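PDB 5FFP: immunity 23 family protein from Burkholderia dolosa AU0158, which probably neutralises the CdiA toxin of a contact-dependent growth inhibition system, so protecting the cell that makes it. Local coordinates for residues N94-T97 and H98-S101; V137-V140 and R141-Q145. All blocks are in the same frame, centred on the assembly; numbering follows the deposited sequence.

Overall arrangement
Both contacts are local turns of one chain, and both belong with the antiparallel sheet of strands 110-117, 120-127 and 135-140: contact 1 packs against the sheet and contact 2 begins in its outer strand 135-140. Contact 1 (94-101) lies in the loop between helices 72-83 and 103-108, and its backbone bonds to strand 110-117. Contact 2 (137-145) joins strand 135-140 to helix 143-154. Their centres are about 16 Å apart. They meet where Val100 CB packs on Phe144 CZ at 3.4 Å. Strand 110-117 also links them, because Leu114 touches His98 and Val100 of contact 1 as well as Phe144 and Gln145 of contact 2. The second subunit reaches contact 1 but does not touch contact 2.

Contact 1: N94-T97 and H98-S101; sequences NDFT and HLVS
Phe96 and Leu99 close a type I beta turn, with Thr97 and His98 at its two corners. An Asx turn, made by the side chain of Asp95, runs into it. The beta turn is held by Leu99 N to Phe96 O, 3.3 Å. This bond is bent, 141° at the hydrogen, and the N-H comes from well above the carbonyl plane. The Asx turn is gripped more firmly. Asp95 OD1 takes two bonds: Thr97 N meets it at 2.7 Å, nearly straight, and Thr97 OG1 reaches it at 2.5 Å from above the carboxylate plane. OG1 can do this because it stands beside its own backbone N (chi1 -41°), so both donors face one oxygen. The tightly packed part is the His98 side. The buried side chain touches Leu79 of helix 72-83 and Phe113 of strand 110-117, and its ND1 bonds to Leu114 O. His98 CD2 lies 4.0 Å from Thr97 CB. The looser part is the Phe96 side, where the residue is partly exposed. Here Leu99 CB heads back toward 94-97, 3.7 Å from Phe96 O, and CD2 approaches the phenyl ring obliquely. Ala83 of helix 72-83 and Glu92 of the second subunit also touch Phe96. The two side chains only just meet, with Phe96 CG 4.4 Å from Leu99 CD2.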
ATOM      1  N   ASN A  94      -1.361   0.556   2.386  1.00 60.81           N
ATOM      2  CA  ASN A  94      -1.921   1.580   1.504  1.00 60.08           C
ATOM      3  C   ASN A  94      -3.455   1.528   1.482  1.00 59.45           C
ATOM      4  O   ASN A  94      -4.061   0.511   1.843  1.00 59.62           O
ATOM      5  CB  ASN A  94      -1.333   1.477   0.076  1.00 59.35           C
ATOM      6  CG  ASN A  94      -1.788   0.235  -0.679  1.00 58.81           C
ATOM      7  OD1 ASN A  94      -1.279  -0.060  -1.745  1.00 59.76           O
ATOM      8  ND2 ASN A  94      -2.749  -0.485  -0.141  1.00 59.04           N
ATOM      9  N   ASP A  95      -4.063   2.619   1.039  1.00 59.32           N
ATOM     10  CA  ASP A  95      -5.510   2.786   1.109  1.00 59.81           C
ATOM     11  C   ASP A  95      -6.014   3.314  -0.228  1.00 58.52           C
ATOM     12  O   ASP A  95      -5.671   4.426  -0.623  1.00 58.23           O
ATOM     13  CB  ASP A  95      -5.833   3.743   2.267  1.00 61.70           C
ATOM     14  CG  ASP A  95      -7.273   4.253   2.267  1.00 62.27           C
ATOM     15  OD1 ASP A  95      -8.010   4.041   1.274  1.00 62.71           O
ATOM     16  OD2 ASP A  95      -7.660   4.893   3.270  1.00 63.17           O
ATOM     17  N   PHE A  96      -6.789   2.489  -0.931  1.00 58.51           N
ATOM     18  CA  PHE A  96      -7.411   2.875  -2.203  1.00 57.87           C
ATOM     19  C   PHE A  96      -8.933   2.966  -2.100  1.00 57.00           C
ATOM     20  O   PHE A  96      -9.639   2.887  -3.095  1.00 56.75           O
ATOM     21  CB  PHE A  96      -7.045   1.870  -3.311  1.00 58.80           C
ATOM     22  CG  PHE A  96      -5.598   1.888  -3.724  1.00 59.79           C
ATOM     23  CD1 PHE A  96      -4.739   2.932  -3.374  1.00 60.27           C
ATOM     24  CD2 PHE A  96      -5.104   0.856  -4.521  1.00 61.67           C
ATOM     25  CE1 PHE A  96      -3.410   2.926  -3.777  1.00 62.20           C
ATOM     26  CE2 PHE A  96      -3.772   0.846  -4.940  1.00 63.02           C
ATOM     27  CZ  PHE A  96      -2.922   1.884  -4.562  1.00 63.43           C
ATOM     28  N   THR A  97      -9.434   3.154  -0.895  1.00 57.70           N
ATOM     29  CA  THR A  97     -10.870   3.125  -0.647  1.00 58.36           C
ATOM     30  C   THR A  97     -11.599   4.167  -1.494  1.00 56.37           C
ATOM     31  O   THR A  97     -12.632   3.893  -2.091  1.00 56.44           O
ATOM     32  CB  THR A  97     -11.126   3.431   0.829  1.00 60.50           C
ATOM     33  OG1 THR A  97     -10.152   2.756   1.622  1.00 61.52           O
ATOM     34  CG2 THR A  97     -12.505   2.973   1.257  1.00 63.19           C
ATOM     35  N   HIS A  98     -11.014   5.356  -1.549  1.00 54.56           N
ATOM     36  CA  HIS A  98     -11.643   6.504  -2.159  1.00 53.36           C
ATOM     37  C   HIS A  98     -11.278   6.692  -3.632  1.00 50.97           C
ATOM     38  O   HIS A  98     -11.915   7.468  -4.331  1.00 50.53           O
ATOM     39  CB  HIS A  98     -11.277   7.743  -1.356  1.00 54.20           C
ATOM     40  CG  HIS A  98     -11.923   7.776  -0.018  1.00 56.29           C
ATOM     41  ND1 HIS A  98     -13.234   8.142   0.157  1.00 57.86           N
ATOM     42  CD2 HIS A  98     -11.458   7.440   1.203  1.00 57.76           C
ATOM     43  CE1 HIS A  98     -13.545   8.051   1.436  1.00 60.49           C
ATOM     44  NE2 HIS A  98     -12.484   7.621   2.090  1.00 60.46           N
ATOM     45  N   LEU A  99     -10.284   5.956  -4.106  1.00 49.45           N
ATOM     46  CA  LEU A  99      -9.833   6.079  -5.481  1.00 47.84           C
ATOM     47  C   LEU A  99     -10.845   5.501  -6.454  1.00 47.30           C
ATOM     48  O   LEU A  99     -11.259   4.363  -6.289  1.00 47.94           O
ATOM     49  CB  LEU A  99      -8.515   5.340  -5.641  1.00 47.73           C
ATOM     50  CG  LEU A  99      -7.889   5.425  -7.029  1.00 47.02           C
ATOM     51  CD1 LEU A  99      -7.606   6.871  -7.378  1.00 46.79           C
ATOM     52  CD2 LEU A  99      -6.619   4.612  -7.029  1.00 47.64           C
ATOM     53  N   VAL A 100     -11.260   6.290  -7.448  1.00 46.37           N
ATOM     54  CA  VAL A 100     -12.200   5.812  -8.460  1.00 46.11           C
ATOM     55  C   VAL A 100     -11.761   6.014  -9.902  1.00 45.49           C
ATOM     56  O   VAL A 100     -12.561   5.754 -10.834  1.00 45.83           O
ATOM     57  CB  VAL A 100     -13.598   6.423  -8.250  1.00 46.76           C
ATOM     58  CG1 VAL A 100     -14.082   6.147  -6.830  1.00 47.82           C
ATOM     59  CG2 VAL A 100     -13.599   7.912  -8.533  1.00 46.21           C
ATOM     60  N   SER A 101     -10.526   6.469 -10.116  1.00 44.82           N
ATOM     61  CA  SER A 101     -10.004   6.535 -11.483  1.00 44.95           C
ATOM     62  C   SER A 101     -10.036   5.164 -12.149  1.00 45.90           C
ATOM     63  O   SER A 101      -9.621   4.184 -11.554  1.00 46.82           O
ATOM     64  CB  SER A 101      -8.543   6.998 -11.531  1.00 45.20           C
ATOM     65  OG  SER A 101      -8.284   8.087 -10.685  1.00 44.94           O
TER

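Contact 2: V137-V140 and R141-Q145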
ATOM      1  N   VAL A 137     -15.897  18.451  -7.607  1.00 43.98           N
ATOM      2  CA  VAL A 137     -17.254  18.775  -7.972  1.00 44.19           C
ATOM      3  C   VAL A 137     -18.210  18.039  -7.053  1.00 43.78           C
ATOM      4  O   VAL A 137     -17.975  16.875  -6.731  1.00 43.06           O
ATOM      5  CB  VAL A 137     -17.549  18.406  -9.444  1.00 44.13           C
ATOM      6  CG1 VAL A 137     -17.111  16.975  -9.770  1.00 41.77           C
ATOM      7  CG2 VAL A 137     -19.034  18.604  -9.761  1.00 44.42           C
ATOM      8  N   VAL A 138     -19.273  18.729  -6.636  1.00 44.10           N
ATOM      9  CA  VAL A 138     -20.274  18.178  -5.749  1.00 44.72           C
ATOM     10  C   VAL A 138     -21.295  17.386  -6.551  1.00 44.18           C
ATOM     11  O   VAL A 138     -21.910  17.894  -7.491  1.00 44.45           O
ATOM     12  CB  VAL A 138     -21.045  19.297  -4.971  1.00 48.17           C
ATOM     13  CG1 VAL A 138     -22.154  18.696  -4.101  1.00 49.22           C
ATOM     14  CG2 VAL A 138     -20.089  20.128  -4.120  1.00 49.44           C
ATOM     15  N   LEU A 139     -21.503  16.150  -6.143  1.00 44.01           N
ATOM     16  CA  LEU A 139     -22.502  15.297  -6.743  1.00 44.58           C
ATOM     17  C   LEU A 139     -23.545  14.960  -5.718  1.00 46.90           C
ATOM     18  O   LEU A 139     -23.408  15.240  -4.537  1.00 48.88           O
ATOM     19  CB  LEU A 139     -21.864  13.979  -7.199  1.00 43.80           C
ATOM     20  CG  LEU A 139     -21.069  13.976  -8.510  1.00 42.84           C
ATOM     21  CD1 LEU A 139     -20.010  15.051  -8.652  1.00 43.58           C
ATOM     22  CD2 LEU A 139     -20.441  12.607  -8.677  1.00 41.53           C
ATOM     23  N   VAL A 140     -24.588  14.314  -6.177  1.00 47.64           N
ATOM     24  CA  VAL A 140     -25.531  13.685  -5.288  1.00 50.65           C
ATOM     25  C   VAL A 140     -24.920  12.326  -4.928  1.00 50.03           C
ATOM     26  O   VAL A 140     -24.150  11.759  -5.703  1.00 47.02           O
ATOM     27  CB  VAL A 140     -26.910  13.604  -5.988  1.00 52.54           C
ATOM     28  CG1 VAL A 140     -27.921  12.793  -5.183  1.00 55.70           C
ATOM     29  CG2 VAL A 140     -27.437  15.022  -6.238  1.00 54.82           C
ATOM     30  N   ARG A 141     -25.244  11.811  -3.751  1.00 53.99           N
ATOM     31  CA  ARG A 141     -24.743  10.510  -3.327  1.00 54.14           C
ATOM     32  C   ARG A 141     -25.389   9.412  -4.149  1.00 51.66           C
ATOM     33  O   ARG A 141     -26.582   9.438  -4.395  1.00 52.36           O
ATOM     34  CB  ARG A 141     -25.034  10.268  -1.847  1.00 60.56           C
ATOM     35  CG  ARG A 141     -24.442   8.955  -1.325  1.00 63.34           C
ATOM     36  CD  ARG A 141     -24.471   8.845   0.187  1.00 69.62           C
ATOM     37  NE  ARG A 141     -25.824   8.523   0.658  1.00 75.57           N
ATOM     38  CZ  ARG A 141     -26.424   7.330   0.575  1.00 77.66           C
ATOM     39  NH1 ARG A 141     -27.665   7.195   1.037  1.00 81.92           N
ATOM     40  NH2 ARG A 141     -25.801   6.276   0.036  1.00 75.66           N
ATOM     41  N   GLY A 142     -24.575   8.456  -4.587  1.00 48.95           N
ATOM     42  CA  GLY A 142     -25.006   7.403  -5.500  1.00 47.21           C
ATOM     43  C   GLY A 142     -24.838   7.758  -6.983  1.00 43.87           C
ATOM     44  O   GLY A 142     -24.960   6.875  -7.838  1.00 42.87           O
ATOM     45  N   GLU A 143     -24.577   9.033  -7.298  1.00 42.55           N
ATOM     46  CA  GLU A 143     -24.584   9.506  -8.694  1.00 41.13           C
ATOM     47  C   GLU A 143     -23.444   8.831  -9.461  1.00 38.94           C
ATOM     48  O   GLU A 143     -23.672   8.213 -10.495  1.00 38.17           O
ATOM     49  CB  GLU A 143     -24.484  11.042  -8.756  1.00 41.78           C
ATOM     50  CG  GLU A 143     -24.719  11.667 -10.135  1.00 41.69           C
ATOM     51  CD  GLU A 143     -24.612  13.196 -10.150  1.00 43.44           C
ATOM     52  OE1 GLU A 143     -24.873  13.847  -9.111  1.00 47.12           O
ATOM     53  OE2 GLU A 143     -24.293  13.777 -11.210  1.00 42.38           O
ATOM     54  N   PHE A 144     -22.233   8.891  -8.906  1.00 38.20           N
ATOM     55  CA  PHE A 144     -21.083   8.207  -9.489  1.00 36.71           C
ATOM     56  C   PHE A 144     -21.347   6.720  -9.759  1.00 37.32           C
ATOM     57  O   PHE A 144     -21.203   6.233 -10.863  1.00 37.51           O
ATOM     58  CB  PHE A 144     -19.839   8.365  -8.602  1.00 36.75           C
ATOM     59  CG  PHE A 144     -18.648   7.612  -9.122  1.00 36.04           C
ATOM     60  CD1 PHE A 144     -18.466   6.288  -8.788  1.00 36.93           C
ATOM     61  CD2 PHE A 144     -17.739   8.218  -9.968  1.00 34.94           C
ATOM     62  CE1 PHE A 144     -17.395   5.580  -9.271  1.00 37.40           C
ATOM     63  CE2 PHE A 144     -16.657   7.515 -10.447  1.00 35.61           C
ATOM     64  CZ  PHE A 144     -16.486   6.197 -10.103  1.00 36.36           C
ATOM     65  N   GLN A 145     -21.716   5.984  -8.743  1.00 39.96           N
ATOM     66  CA  GLN A 145     -21.985   4.570  -8.947  1.00 41.80           C
ATOM     67  C   GLN A 145     -22.998   4.338 -10.079  1.00 40.94           C
ATOM     68  O   GLN A 145     -22.790   3.488 -10.933  1.00 38.37           O
ATOM     69  CB  GLN A 145     -22.492   3.930  -7.651  1.00 45.17           C
ATOM     70  CG  GLN A 145     -21.416   3.810  -6.586  1.00 47.86           C
ATOM     71  CD  GLN A 145     -21.342   5.024  -5.654  1.00 49.70           C
ATOM     72  OE1 GLN A 145     -21.676   6.158  -6.037  1.00 51.53           O
ATOM     73  NE2 GLN A 145     -20.877   4.795  -4.434  1.00 51.10           N
TER
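Glu143 turns its carboxylate back onto Val140. Val140 N donates to Glu143 OE1 at 3.0 Å, and the bond is almost straight at 170°. The N-H meets the oxygen nearly along the C-O axis. Glu143 reaches this far because its side chain is extended, with CG anti to the backbone N (chi1 -170°) and the chain straight beyond it. The other carboxylate oxygen, OE2, is taken by Thr8 OG1. Each oxygen therefore has a partner, and the pair of bonds should limit rotation of the group. Val140 O is satisfied as well. It accepts Glu143 N at 3.2 Å, from a donor lying above the carbonyl plane. Close by, Glu143 CB rests 3.2 Å from the same Val140 O.

This second bond closes a type II beta turn from Val140 to Glu143, which carries strand 135-140 into helix 143-154. Gly142 is the N-cap of the helix and takes the turn's positive phi, 90°, where a CB would press on the carbonyl oxygen before it. The backbones of Val137 and Leu139 in the strand, and of Arg141 just after it, bond to Leu123, Ala121 and Glu119. Val140 N, between Leu139 and Arg141, is met by the Glu143 side chain instead. The carboxylate is near the start of the helix, which may favour its negative charge.

Leu139 crosses Glu143 at about a right angle and lies against the carboxylate, with its CB 3.6 Å from Glu143 OE1. Its CD2 touches Phe144 CB at 4.3 Å. Arg141 CB starts out away from 137-140, and NE at the far end forms a salt bridge with Glu119 OE2. Gln145 NE2 donates to Cys57 O.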